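Local coordinates for protein metallo-beta-lactamase (Pseudomonas stutzeri, PDB 4ZEJ) that probably hydrolyses beta-lactam antibiotics to substituted beta-amino acids, using zinc ions bound in its active site, at residues Glu2-Arg7 / Phe27-Ser32; Ile38-Ala43 / Leu147-Ile152; Trp87-Ser92 / Lys109-Lys114; Arg180-Ala185 / His210-Ala215; Ser190-Val195 / Gly203-Leu208. All coordinates share one frame; numbering follows the deposited sequence.

Interaction 1 (Glu2-Arg7 / Phe27-Ser32); sequences EVPELR and FGLVSS
L29 meets V3 and P4 where the N-terminal arm runs past the corner at L29 that leads into strand 30-39. This corner follows the tip of the hairpin of strands 15-24 and 30-39. The tip corresponds to the mobile flap beside the active site in class B1 enzymes. The contact is small, with 110 Å² buried in all. Its tight part is one leucine fork. CD1 of L29 touches CG1 of V3 at 3.7 Å. The same methyl lies 3.9 Å from CD of P4. The other branch, CD2 of L29, reaches CD of P4 at 3.8 Å. CD of P4 thus sits against both methyls, and CG near CD2 alone. L29 and P4 reach out to each other, while V3 is crossed at a slant. The leucine CG is anti to the backbone N (chi1 -169°), which carries the fork out to the arm.

The loose side is the solvent side. L29 is exposed, and V3 and P4 are only partly covered. The backbones stay apart, with V3 CA and L29 CA 7.4 Å from each other. Y21 of strand 15-24 touches both P4 and L29. Two residues on from L29, S31 O accepts a hydrogen bond from H199 ND1, a zinc ligand. The pairing of L29 with V3 and P4 is purely apolar, without directional bonds, which implies a shallow greasy patch at the surface.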
# COMPACT_ATOMS: atom_id res chain seq x y z
N GLU A 2 -9.48 -10.00 20.48
CA GLU A 2 -10.27 -10.20 19.25
C GLU A 2 -10.00 -9.05 18.26
O GLU A 2 -9.78 -7.91 18.68
CB GLU A 2 -11.76 -10.23 19.60
CG GLU A 2 -12.75 -10.42 18.44
CD GLU A 2 -14.21 -10.44 18.89
OE1 GLU A 2 -15.12 -10.48 18.00
OE2 GLU A 2 -14.48 -10.41 20.12
N VAL A 3 -10.01 -9.37 16.97
CA VAL A 3 -9.99 -8.35 15.92
C VAL A 3 -11.12 -8.61 14.94
O VAL A 3 -11.57 -9.76 14.80
CB VAL A 3 -8.65 -8.28 15.14
CG1 VAL A 3 -7.50 -8.01 16.11
CG2 VAL A 3 -8.40 -9.56 14.33
N PRO A 4 -11.57 -7.55 14.24
CA PRO A 4 -12.58 -7.76 13.19
C PRO A 4 -12.03 -8.60 12.04
O PRO A 4 -10.81 -8.70 11.86
CB PRO A 4 -12.90 -6.34 12.70
CG PRO A 4 -12.48 -5.44 13.82
CD PRO A 4 -11.28 -6.11 14.43
N GLU A 5 -12.94 -9.17 11.25
CA GLU A 5 -12.58 -9.87 10.02
C GLU A 5 -12.23 -8.85 8.94
O GLU A 5 -12.57 -7.67 9.06
CB GLU A 5 -13.75 -10.74 9.52
CG GLU A 5 -14.29 -11.79 10.50
CD GLU A 5 -13.35 -12.95 10.77
OE1 GLU A 5 -13.57 -13.67 11.77
OE2 GLU A 5 -12.39 -13.18 9.99
N LEU A 6 -11.58 -9.30 7.88
CA LEU A 6 -11.36 -8.48 6.68
C LEU A 6 -12.70 -8.07 6.10
O LEU A 6 -13.65 -8.85 6.12
CB LEU A 6 -10.61 -9.30 5.61
CG LEU A 6 -10.29 -8.57 4.29
CD1 LEU A 6 -8.82 -8.26 4.10
CD2 LEU A 6 -10.78 -9.38 3.11
N ARG A 7 -12.76 -6.87 5.53
CA ARG A 7 -13.88 -6.52 4.66
C ARG A 7 -13.39 -5.93 3.35
O ARG A 7 -12.25 -5.47 3.24
CB ARG A 7 -14.88 -5.61 5.37
CG ARG A 7 -14.29 -4.29 5.78
CD ARG A 7 -15.35 -3.45 6.46
NE ARG A 7 -14.91 -2.08 6.62
CZ ARG A 7 -14.17 -1.62 7.62
NH1 ARG A 7 -13.71 -2.42 8.59
NH2 ARG A 7 -13.87 -0.32 7.65
N PHE A 27 -0.72 1.33 20.35
CA PHE A 27 -1.73 1.91 19.46
C PHE A 27 -3.11 1.21 19.58
O PHE A 27 -4.11 1.75 19.09
CB PHE A 27 -1.25 1.84 18.01
CG PHE A 27 -0.06 2.74 17.68
CD1 PHE A 27 -0.22 3.84 16.82
CD2 PHE A 27 1.21 2.47 18.17
CE1 PHE A 27 0.87 4.66 16.49
CE2 PHE A 27 2.30 3.29 17.86
CZ PHE A 27 2.12 4.38 17.01
N GLY A 28 -3.17 0.03 20.20
CA GLY A 28 -4.39 -0.79 20.20
C GLY A 28 -4.76 -1.29 18.81
O GLY A 28 -3.89 -1.58 17.99
N LEU A 29 -6.07 -1.39 18.54
CA LEU A 29 -6.56 -1.89 17.25
C LEU A 29 -6.30 -0.87 16.14
O LEU A 29 -6.73 0.27 16.24
CB LEU A 29 -8.07 -2.17 17.31
CG LEU A 29 -8.62 -2.94 16.10
CD1 LEU A 29 -8.26 -4.40 16.19
CD2 LEU A 29 -10.12 -2.78 15.97
N VAL A 30 -5.60 -1.29 15.09
CA VAL A 30 -5.26 -0.41 13.96
C VAL A 30 -5.85 -0.98 12.68
O VAL A 30 -5.65 -2.16 12.36
CB VAL A 30 -3.73 -0.21 13.84
CG1 VAL A 30 -3.37 0.65 12.62
CG2 VAL A 30 -3.19 0.43 15.10
N SER A 31 -6.59 -0.13 11.96
CA SER A 31 -7.11 -0.48 10.64
C SER A 31 -6.05 -0.19 9.57
O SER A 31 -5.26 0.74 9.70
CB SER A 31 -8.39 0.29 10.33
OG SER A 31 -8.14 1.67 10.29
N SER A 32 -6.04 -0.99 8.52
CA SER A 32 -5.04 -0.91 7.46
C SER A 32 -5.70 -1.15 6.11
O SER A 32 -6.56 -2.05 6.01
CB SER A 32 -3.98 -1.99 7.71
OG SER A 32 -2.95 -1.87 6.79

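Interaction 2 (Ile38-Ala43 / Leu147-Ile152); sequences IDKGNA and LPKSKI
A type I' beta turn from D39 to N42 joins strands 30-39 and 42-46, and a salt bridge ties this hairpin to the loop before strand 152-156. D39 and K149 make the bridge. K149 NZ donates to D39 OD1 at 2.8 Å. The ammonium comes to the syn side of the carboxylate oxygen and sits 18° out of the carboxylate plane. OD2 of D39 is further from K149 NZ, at 3.5 Å, so one oxygen takes the bond. The two side chains cross at about a right angle. K149 gets there with a nearly extended chain that bends at chi3 (77°), which also brings its CE within 3.4 Å of D39 OD1.

K40 is the next residue of the turn. Its NZ lies 4.6 Å from K149 NZ, so two like charges stand close together. The carboxylate of D39 probably offsets part of that. K40 and K149 are exposed, and solvent probably screens this repulsion.

The other loop lysine, K151, takes no part in the bridge. Its NZ bonds P148 O at 2.9 Å and forms a salt bridge with E191. K151 and I152 both face L147 in a G1 beta bulge. L128 touches both D39 and K149. The bridge thus spans the two sheets at one end of the fold: strands 30-39 and 42-46 on one side, strands 144-147 and 152-156 on the other.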
# COMPACT_ATOMS: atom_id res chain seq x y z
N ILE A 38 -9.05 -4.57 -10.55
CA ILE A 38 -9.61 -5.46 -11.56
C ILE A 38 -9.44 -4.83 -12.95
O ILE A 38 -9.60 -3.62 -13.13
CB ILE A 38 -11.12 -5.73 -11.31
CG1 ILE A 38 -11.38 -6.21 -9.88
CG2 ILE A 38 -11.66 -6.74 -12.31
CD1 ILE A 38 -10.72 -7.51 -9.49
N ASP A 39 -9.13 -5.66 -13.94
CA ASP A 39 -9.08 -5.23 -15.33
C ASP A 39 -9.25 -6.45 -16.22
O ASP A 39 -8.47 -7.39 -16.12
CB ASP A 39 -7.75 -4.53 -15.64
CG ASP A 39 -7.78 -3.76 -16.93
OD1 ASP A 39 -8.51 -2.74 -16.99
OD2 ASP A 39 -7.08 -4.14 -17.90
N LYS A 40 -10.29 -6.45 -17.06
CA LYS A 40 -10.50 -7.50 -18.07
C LYS A 40 -10.37 -8.91 -17.48
O LYS A 40 -9.60 -9.74 -17.98
CB LYS A 40 -9.49 -7.32 -19.21
CG LYS A 40 -9.49 -5.94 -19.85
CD LYS A 40 -8.51 -5.89 -21.02
CE LYS A 40 -8.23 -4.46 -21.47
NZ LYS A 40 -9.36 -3.89 -22.26
N GLY A 41 -11.11 -9.19 -16.41
CA GLY A 41 -11.10 -10.52 -15.78
C GLY A 41 -9.89 -10.87 -14.90
O GLY A 41 -9.87 -11.94 -14.28
N ASN A 42 -8.89 -9.98 -14.84
CA ASN A 42 -7.70 -10.17 -13.99
C ASN A 42 -7.82 -9.34 -12.72
O ASN A 42 -8.50 -8.33 -12.73
CB ASN A 42 -6.45 -9.74 -14.74
CG ASN A 42 -6.23 -10.52 -16.01
OD1 ASN A 42 -6.30 -11.74 -16.01
ND2 ASN A 42 -5.96 -9.82 -17.12
N ALA A 43 -7.17 -9.80 -11.64
CA ALA A 43 -7.10 -9.08 -10.37
C ALA A 43 -5.64 -8.97 -9.92
O ALA A 43 -4.83 -9.85 -10.18
CB ALA A 43 -7.90 -9.79 -9.29
N LEU A 147 -2.78 4.36 -10.68
CA LEU A 147 -3.68 3.59 -11.52
C LEU A 147 -4.19 4.55 -12.60
O LEU A 147 -5.21 5.21 -12.40
CB LEU A 147 -4.81 3.00 -10.68
CG LEU A 147 -4.33 2.17 -9.47
CD1 LEU A 147 -5.50 1.67 -8.66
CD2 LEU A 147 -3.46 1.00 -9.90
N PRO A 148 -3.46 4.65 -13.73
CA PRO A 148 -3.81 5.66 -14.74
C PRO A 148 -5.22 5.57 -15.30
O PRO A 148 -5.81 6.60 -15.62
CB PRO A 148 -2.76 5.45 -15.85
CG PRO A 148 -2.08 4.17 -15.55
CD PRO A 148 -2.22 3.93 -14.08
N LYS A 149 -5.76 4.35 -15.40
CA LYS A 149 -7.12 4.14 -15.91
C LYS A 149 -8.19 4.65 -14.95
O LYS A 149 -9.24 5.13 -15.39
CB LYS A 149 -7.36 2.65 -16.20
CG LYS A 149 -6.44 2.09 -17.28
CD LYS A 149 -6.68 0.60 -17.53
CE LYS A 149 -7.91 0.33 -18.36
NZ LYS A 149 -7.79 -0.97 -19.07
N SER A 150 -7.92 4.56 -13.65
CA SER A 150 -8.86 4.96 -12.60
C SER A 150 -8.60 6.35 -12.01
O SER A 150 -9.46 6.87 -11.30
CB SER A 150 -8.82 3.93 -11.47
OG SER A 150 -9.07 2.64 -11.98
N LYS A 151 -7.43 6.93 -12.29
CA LYS A 151 -7.02 8.20 -11.71
C LYS A 151 -6.97 8.13 -10.18
O LYS A 151 -7.31 9.10 -9.48
CB LYS A 151 -7.93 9.36 -12.17
CG LYS A 151 -8.23 9.39 -13.67
CD LYS A 151 -6.97 9.59 -14.49
CE LYS A 151 -7.25 9.52 -15.98
NZ LYS A 151 -6.00 9.23 -16.73
N ILE A 152 -6.53 6.98 -9.68
CA ILE A 152 -6.35 6.75 -8.26
C ILE A 152 -4.86 6.67 -7.98
O ILE A 152 -4.13 5.95 -8.67
CB ILE A 152 -7.03 5.44 -7.80
CG1 ILE A 152 -8.56 5.59 -7.89
CG2 ILE A 152 -6.57 5.03 -6.39
CD1 ILE A 152 -9.31 4.28 -7.72

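Interaction 3 (Trp87-Ser92 / Lys109-Lys114); sequences WLNDQS and KKEPAK
E111 and P112 meet N89 where helix 85-90 ends in a Schellman motif, with S92 as its C-prime residue. The loop 109-114 leads from helix 99-107 to the edge strand 115-117. It begins with a second Schellman motif, with K109 as the C-prime residue of the motif that ends helix 99-107. K110 NZ forms a salt bridge with E79.

E111 is the first residue to reach the helix. Its chain bends at chi2 (64°), and its CG lies 3.8 Å from N89 ND2. The carboxylate plane is turned 78° from the amide plane of N89. The two side chains cross on a slant, and E111 offers its aliphatic part to the amide. Its OE2 makes a long, weak ion pair with K86.

P112 offers its backbone carbonyl to N89. Its ring packs on N102 and K106 of helix 99-107. A113 packs on T95 and A97 of strand 95-98. Its N is bonded to N102 OD1.

K114 comes closest to N89 in backbone terms, with CA atoms 7.1 Å apart. Its CB is 4.1 Å from N89 OD1. That oxygen is bonded to T95 OG1, and K114 N is bonded to the same hydroxyl oxygen. T95 therefore links the two sides, and the N89 amide is held at both ends.

At the other end of that amide, N89 ND2 reaches P112 O at 3.2 Å, with an N-H...O angle of 147° and the acceptor close to the amide plane.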
# COMPACT_ATOMS: atom_id res chain seq x y z
N TRP A 87 2.22 -16.52 2.84
CA TRP A 87 1.01 -17.26 2.46
C TRP A 87 0.84 -17.28 0.95
O TRP A 87 0.59 -18.35 0.38
CB TRP A 87 -0.24 -16.67 3.13
CG TRP A 87 -1.45 -17.57 3.06
CD1 TRP A 87 -1.89 -18.44 4.02
CD2 TRP A 87 -2.37 -17.68 1.96
NE1 TRP A 87 -3.02 -19.09 3.58
CE2 TRP A 87 -3.34 -18.64 2.33
CE3 TRP A 87 -2.47 -17.07 0.70
CZ2 TRP A 87 -4.39 -18.99 1.49
CZ3 TRP A 87 -3.51 -17.43 -0.13
CH2 TRP A 87 -4.46 -18.38 0.26
N LEU A 88 1.00 -16.13 0.31
CA LEU A 88 0.87 -16.03 -1.15
C LEU A 88 1.94 -16.88 -1.85
O LEU A 88 1.62 -17.65 -2.77
CB LEU A 88 0.94 -14.57 -1.62
CG LEU A 88 -0.25 -13.70 -1.18
CD1 LEU A 88 0.02 -12.22 -1.37
CD2 LEU A 88 -1.55 -14.07 -1.88
N ASN A 89 3.20 -16.75 -1.40
CA ASN A 89 4.30 -17.57 -1.93
C ASN A 89 3.99 -19.06 -1.86
O ASN A 89 4.15 -19.78 -2.85
CB ASN A 89 5.63 -17.28 -1.22
CG ASN A 89 6.19 -15.89 -1.53
OD1 ASN A 89 5.77 -15.22 -2.48
ND2 ASN A 89 7.13 -15.43 -0.70
N ASP A 90 3.53 -19.51 -0.69
CA ASP A 90 3.21 -20.93 -0.45
C ASP A 90 2.05 -21.46 -1.31
O ASP A 90 2.00 -22.65 -1.63
CB ASP A 90 2.92 -21.19 1.04
CG ASP A 90 4.16 -21.04 1.92
OD1 ASP A 90 5.29 -21.02 1.41
OD2 ASP A 90 3.99 -20.94 3.15
N GLN A 91 1.14 -20.57 -1.69
CA GLN A 91 0.02 -20.91 -2.57
C GLN A 91 0.32 -20.65 -4.06
O GLN A 91 -0.58 -20.75 -4.90
CB GLN A 91 -1.24 -20.15 -2.09
CG GLN A 91 -2.14 -20.92 -1.13
CD GLN A 91 -1.42 -21.57 0.04
OE1 GLN A 91 -1.30 -22.78 0.09
NE2 GLN A 91 -0.96 -20.76 0.99
N SER A 92 1.59 -20.37 -4.39
CA SER A 92 2.06 -20.14 -5.78
C SER A 92 1.50 -18.88 -6.46
O SER A 92 1.41 -18.82 -7.69
CB SER A 92 1.82 -21.38 -6.66
OG SER A 92 2.19 -22.55 -5.96
N LYS A 109 14.66 -10.66 8.77
CA LYS A 109 14.31 -12.09 8.79
C LYS A 109 12.84 -12.35 8.42
O LYS A 109 12.15 -13.15 9.05
CB LYS A 109 14.69 -12.73 10.13
CG LYS A 109 16.18 -12.67 10.42
CD LYS A 109 16.52 -13.27 11.78
CE LYS A 109 17.94 -13.81 11.83
NZ LYS A 109 18.23 -14.50 13.12
N LYS A 110 12.39 -11.64 7.38
CA LYS A 110 11.05 -11.83 6.85
C LYS A 110 11.12 -12.48 5.49
O LYS A 110 12.10 -12.35 4.76
CB LYS A 110 10.32 -10.49 6.74
CG LYS A 110 10.28 -9.68 8.03
CD LYS A 110 9.56 -10.41 9.15
CE LYS A 110 9.32 -9.49 10.33
NZ LYS A 110 8.62 -10.20 11.43
N GLU A 111 10.05 -13.16 5.14
CA GLU A 111 9.90 -13.77 3.83
C GLU A 111 9.87 -12.66 2.76
O GLU A 111 9.06 -11.76 2.86
CB GLU A 111 8.60 -14.56 3.80
CG GLU A 111 8.58 -15.68 2.82
CD GLU A 111 9.61 -16.74 3.15
OE1 GLU A 111 10.57 -16.87 2.37
OE2 GLU A 111 9.48 -17.42 4.20
N PRO A 112 10.78 -12.71 1.76
CA PRO A 112 10.78 -11.67 0.73
C PRO A 112 9.77 -11.98 -0.35
O PRO A 112 9.30 -13.11 -0.47
CB PRO A 112 12.21 -11.73 0.17
CG PRO A 112 12.61 -13.14 0.35
CD PRO A 112 11.93 -13.63 1.60
N ALA A 113 9.43 -10.96 -1.14
CA ALA A 113 8.59 -11.17 -2.33
C ALA A 113 9.38 -12.03 -3.34
O ALA A 113 10.60 -12.00 -3.35
CB ALA A 113 8.18 -9.84 -2.94
N LYS A 114 8.67 -12.81 -4.14
CA LYS A 114 9.32 -13.70 -5.11
C LYS A 114 10.02 -12.92 -6.22
O LYS A 114 11.06 -13.35 -6.71
CB LYS A 114 8.33 -14.71 -5.70
CG LYS A 114 8.93 -15.60 -6.78
CD LYS A 114 7.98 -16.68 -7.26
CE LYS A 114 8.62 -17.49 -8.38
NZ LYS A 114 7.60 -18.02 -9.32

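Interaction 4 (Arg180-Ala185 / His210-Ala215); sequences RSAQNA and HTKSLA
A182 and Q183 of helix 175-188 meet K212 of helix 206-218. Along the first segment, R180 comes first and points away from the other helix. It bonds Q177 through its NE. S181 is buried. Its OG is hydrogen-bonded to G136 O and to Q177 NE2.

Between these two segments the backbones are nearest at A182. Its CA is 5.5 Å from K212 CA. The methyl CB of A182 lies 3.9 Å from K212 CB and 4.0 Å from K212 CA. The small side chain lets the two backbones come this near. A182 is buried, and T211, A215 and W178 continue the packing between the same two helices.

Q183 flanks the lysine chain. With CG anti to the backbone N (chi1 -174°) and a bend at chi2, it brings OE1 beside the end of K212. OE1 of Q183 is 3.5 Å from K212 CE and 3.8 Å from K212 CD. Its CB also touches K212 CE, at 3.9 Å. The two side chains cross at a slant. These are contacts with the aliphatic part of the lysine. The amide NE2 of Q183 is bonded to S187 OG. N184 bonds P134 O through its ND2.

K212 itself runs out extended and then bends at chi4 (-79°). Its NZ forms a salt bridge with E216, one turn further along its own helix.

The pair is a close helix-helix packing at an alanine. It joins the two C-terminal helices, beside the sheet of strands 144-147, 152-156 and 194-197 in the alpha-beta/beta-alpha sandwich of metallo-beta-lactamases.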
# COMPACT_ATOMS: atom_id res chain seq x y z
N ARG A 180 9.50 17.15 0.88
CA ARG A 180 9.98 17.21 -0.51
C ARG A 180 9.47 16.05 -1.34
O ARG A 180 9.06 16.23 -2.47
CB ARG A 180 11.51 17.22 -0.57
CG ARG A 180 12.13 18.55 -0.20
CD ARG A 180 13.62 18.55 -0.49
NE ARG A 180 14.33 17.64 0.41
CZ ARG A 180 14.65 17.91 1.68
NH1 ARG A 180 14.32 19.07 2.26
NH2 ARG A 180 15.32 17.00 2.39
N SER A 181 9.53 14.84 -0.77
CA SER A 181 8.97 13.65 -1.41
C SER A 181 7.48 13.82 -1.71
O SER A 181 7.02 13.44 -2.78
CB SER A 181 9.18 12.40 -0.55
OG SER A 181 10.56 12.24 -0.28
N ALA A 182 6.75 14.39 -0.75
CA ALA A 182 5.33 14.64 -0.94
C ALA A 182 5.10 15.63 -2.09
O ALA A 182 4.21 15.43 -2.91
CB ALA A 182 4.70 15.15 0.35
N GLN A 183 5.90 16.68 -2.15
CA GLN A 183 5.85 17.61 -3.29
C GLN A 183 6.17 16.92 -4.62
O GLN A 183 5.54 17.22 -5.64
CB GLN A 183 6.79 18.80 -3.07
CG GLN A 183 6.69 19.89 -4.13
CD GLN A 183 5.27 20.41 -4.28
OE1 GLN A 183 4.67 20.84 -3.30
NE2 GLN A 183 4.72 20.34 -5.48
N ASN A 184 7.12 16.00 -4.62
CA ASN A 184 7.41 15.21 -5.83
C ASN A 184 6.16 14.48 -6.32
O ASN A 184 5.86 14.50 -7.53
CB ASN A 184 8.53 14.19 -5.60
CG ASN A 184 9.88 14.83 -5.32
OD1 ASN A 184 10.15 15.96 -5.72
ND2 ASN A 184 10.75 14.08 -4.63
N ALA A 185 5.44 13.84 -5.39
CA ALA A 185 4.22 13.13 -5.71
C ALA A 185 3.12 14.08 -6.16
O ALA A 185 2.40 13.77 -7.11
CB ALA A 185 3.75 12.29 -4.53
N HIS A 210 -1.96 17.74 3.03
CA HIS A 210 -1.96 17.60 4.49
C HIS A 210 -0.71 16.85 4.97
O HIS A 210 -0.07 17.27 5.94
CB HIS A 210 -3.23 16.87 4.96
CG HIS A 210 -3.30 16.64 6.43
ND1 HIS A 210 -3.16 17.66 7.35
CD2 HIS A 210 -3.54 15.51 7.15
CE1 HIS A 210 -3.28 17.16 8.57
NE2 HIS A 210 -3.51 15.86 8.47
N THR A 211 -0.38 15.76 4.30
CA THR A 211 0.81 14.97 4.65
C THR A 211 2.07 15.86 4.55
O THR A 211 2.91 15.86 5.45
CB THR A 211 0.95 13.74 3.74
OG1 THR A 211 -0.20 12.90 3.92
CG2 THR A 211 2.21 12.93 4.06
N LYS A 212 2.20 16.59 3.45
CA LYS A 212 3.29 17.55 3.27
C LYS A 212 3.39 18.53 4.45
O LYS A 212 4.47 18.71 5.03
CB LYS A 212 3.14 18.31 1.95
CG LYS A 212 4.28 19.28 1.71
CD LYS A 212 4.27 19.84 0.30
CE LYS A 212 5.48 20.71 0.06
NZ LYS A 212 5.29 22.06 0.65
N SER A 213 2.27 19.14 4.82
CA SER A 213 2.24 20.07 5.97
C SER A 213 2.63 19.40 7.29
O SER A 213 3.42 19.98 8.05
CB SER A 213 0.89 20.76 6.07
OG SER A 213 0.86 21.68 7.14
N LEU A 214 2.10 18.21 7.55
CA LEU A 214 2.48 17.46 8.76
C LEU A 214 3.99 17.24 8.83
O LEU A 214 4.59 17.40 9.91
CB LEU A 214 1.78 16.10 8.84
CG LEU A 214 0.26 16.09 9.10
CD1 LEU A 214 -0.24 14.69 8.90
CD2 LEU A 214 -0.06 16.62 10.49
N ALA A 215 4.60 16.87 7.70
CA ALA A 215 6.04 16.67 7.65
C ALA A 215 6.80 17.98 7.92
O ALA A 215 7.83 17.98 8.60
CB ALA A 215 6.45 16.08 6.31

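Interaction 5 (Ser190-Val195 / Gly203-Leu208); sequences SEAQIV and GDIALL
V195, I205 and G203 bury the most surface in this contact, which totals 357 Å². V195 is the central residue. Its N donates to G203 O at 2.8 Å, with an N-H...O angle of 166°. In return G203 N donates to V195 O at 3.1 Å, and that bond is almost straight at 174°. The two make one antiparallel hydrogen-bonded pair. A weaker CA-H...O contact runs from I194 CA to the same G203 O, at 3.3 Å.

The side chain of V195 lies along the turn that follows. Its CB is 3.5 Å from D204 O, and CG2 is 3.8 Å from I205 CA. CG1 is anti to the backbone N (chi1 176°) and lies 4.2 Å from L207 CB. The side chains of V195 and L207 run alongside, in opposite senses.

CD1 of I205 lies 4.4 Å from A192 CB, a looser contact. A water joins the same two residues: it donates to A192 O and accepts from I205 N. I205 also packs on L186 of helix 175-188.

D204 OD1 accepts from A206 N, which sits above the carboxylate plane. This is a capping bond at the turn leading into the helix. The whole is a strand-loop-helix connection: edge strand 194-197 is paired to the residue before the helix cap, across the loop that holds the zinc ligand H199.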
# COMPACT_ATOMS: atom_id res chain seq x y z
N SER A 190 -0.81 15.28 -10.65
CA SER A 190 -1.85 16.33 -10.74
C SER A 190 -3.22 15.81 -11.22
O SER A 190 -4.25 16.38 -10.86
CB SER A 190 -1.39 17.47 -11.66
OG SER A 190 -1.26 17.01 -13.00
N GLU A 191 -3.23 14.74 -12.02
CA GLU A 191 -4.47 14.08 -12.47
C GLU A 191 -5.24 13.30 -11.39
O GLU A 191 -6.36 12.87 -11.64
CB GLU A 191 -4.18 13.08 -13.61
CG GLU A 191 -3.84 13.66 -14.97
CD GLU A 191 -3.68 12.59 -16.05
OE1 GLU A 191 -3.72 11.38 -15.72
OE2 GLU A 191 -3.51 12.94 -17.23
N ALA A 192 -4.62 13.05 -10.23
CA ALA A 192 -5.23 12.16 -9.24
C ALA A 192 -6.56 12.71 -8.75
O ALA A 192 -6.63 13.86 -8.32
CB ALA A 192 -4.29 11.94 -8.05
N GLN A 193 -7.61 11.90 -8.88
CA GLN A 193 -8.95 12.25 -8.40
C GLN A 193 -9.21 11.67 -7.01
O GLN A 193 -9.99 12.22 -6.24
CB GLN A 193 -10.02 11.77 -9.38
CG GLN A 193 -10.00 12.54 -10.70
CD GLN A 193 -10.93 11.97 -11.76
OE1 GLN A 193 -11.80 11.15 -11.47
NE2 GLN A 193 -10.77 12.43 -13.00
N ILE A 194 -8.58 10.53 -6.71
CA ILE A 194 -8.75 9.84 -5.45
C ILE A 194 -7.35 9.48 -4.96
O ILE A 194 -6.52 8.99 -5.74
CB ILE A 194 -9.61 8.57 -5.59
CG1 ILE A 194 -11.04 8.93 -6.04
CG2 ILE A 194 -9.61 7.75 -4.29
CD1 ILE A 194 -11.91 7.75 -6.44
N VAL A 195 -7.10 9.74 -3.68
CA VAL A 195 -5.90 9.31 -3.01
C VAL A 195 -6.28 8.43 -1.83
O VAL A 195 -7.15 8.79 -1.02
CB VAL A 195 -5.05 10.50 -2.52
CG1 VAL A 195 -3.84 10.00 -1.74
CG2 VAL A 195 -4.63 11.36 -3.71
N GLY A 203 -9.68 10.01 0.26
CA GLY A 203 -10.05 11.36 -0.13
C GLY A 203 -9.47 11.72 -1.47
O GLY A 203 -9.24 10.84 -2.30
N ASP A 204 -9.18 12.99 -1.66
CA ASP A 204 -8.61 13.48 -2.91
C ASP A 204 -7.16 13.90 -2.69
O ASP A 204 -6.54 13.50 -1.68
CB ASP A 204 -9.53 14.58 -3.53
CG ASP A 204 -9.53 15.88 -2.76
OD1 ASP A 204 -8.91 15.98 -1.69
OD2 ASP A 204 -10.19 16.83 -3.24
N ILE A 205 -6.61 14.71 -3.60
CA ILE A 205 -5.21 15.11 -3.53
C ILE A 205 -4.90 15.91 -2.24
O ILE A 205 -3.74 15.99 -1.84
CB ILE A 205 -4.75 15.80 -4.84
CG1 ILE A 205 -3.29 15.45 -5.17
CG2 ILE A 205 -5.02 17.30 -4.82
CD1 ILE A 205 -2.86 15.83 -6.56
N ALA A 206 -5.93 16.46 -1.58
CA ALA A 206 -5.79 17.08 -0.26
C ALA A 206 -5.00 16.25 0.75
O ALA A 206 -4.27 16.81 1.57
CB ALA A 206 -7.15 17.44 0.32
N LEU A 207 -5.12 14.92 0.69
CA LEU A 207 -4.35 14.06 1.60
C LEU A 207 -2.84 14.28 1.44
O LEU A 207 -2.12 14.28 2.43
CB LEU A 207 -4.70 12.58 1.43
CG LEU A 207 -5.91 12.11 2.22
CD1 LEU A 207 -7.18 12.69 1.65
CD2 LEU A 207 -5.97 10.58 2.20
N LEU A 208 -2.37 14.44 0.22
CA LEU A 208 -0.94 14.72 -0.02
C LEU A 208 -0.52 16.10 0.50
O LEU A 208 0.56 16.24 1.06
CB LEU A 208 -0.56 14.56 -1.50
CG LEU A 208 -0.09 13.19 -1.96
CD1 LEU A 208 -0.03 13.16 -3.48
CD2 LEU A 208 1.29 12.90 -1.38
O HOH W 1 -7.77 15.40 -6.27

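Overall arrangement
Interactions 4 and 5 are neighbours, with centres about 12 Å apart. They share helix 206-218, and A185 CB packs on L208 CD1 at 4.0 Å. Interaction 5 is nested within the chain loop closed by interaction 4. Interaction 2 also meets interaction 5: K151 O and Q193 N lie 2.9 Å apart, a probable hydrogen bond, and I152 packs on I194. Interactions 1 and 2 both use strand 30-39, but their centres are about 27 Å apart. Interaction 3 lies across the chain's centre from interactions 4 and 5. The side chains of L29 in interaction 1 and L207 in interaction 5 lie about 14 Å and 13 Å from a zinc ion.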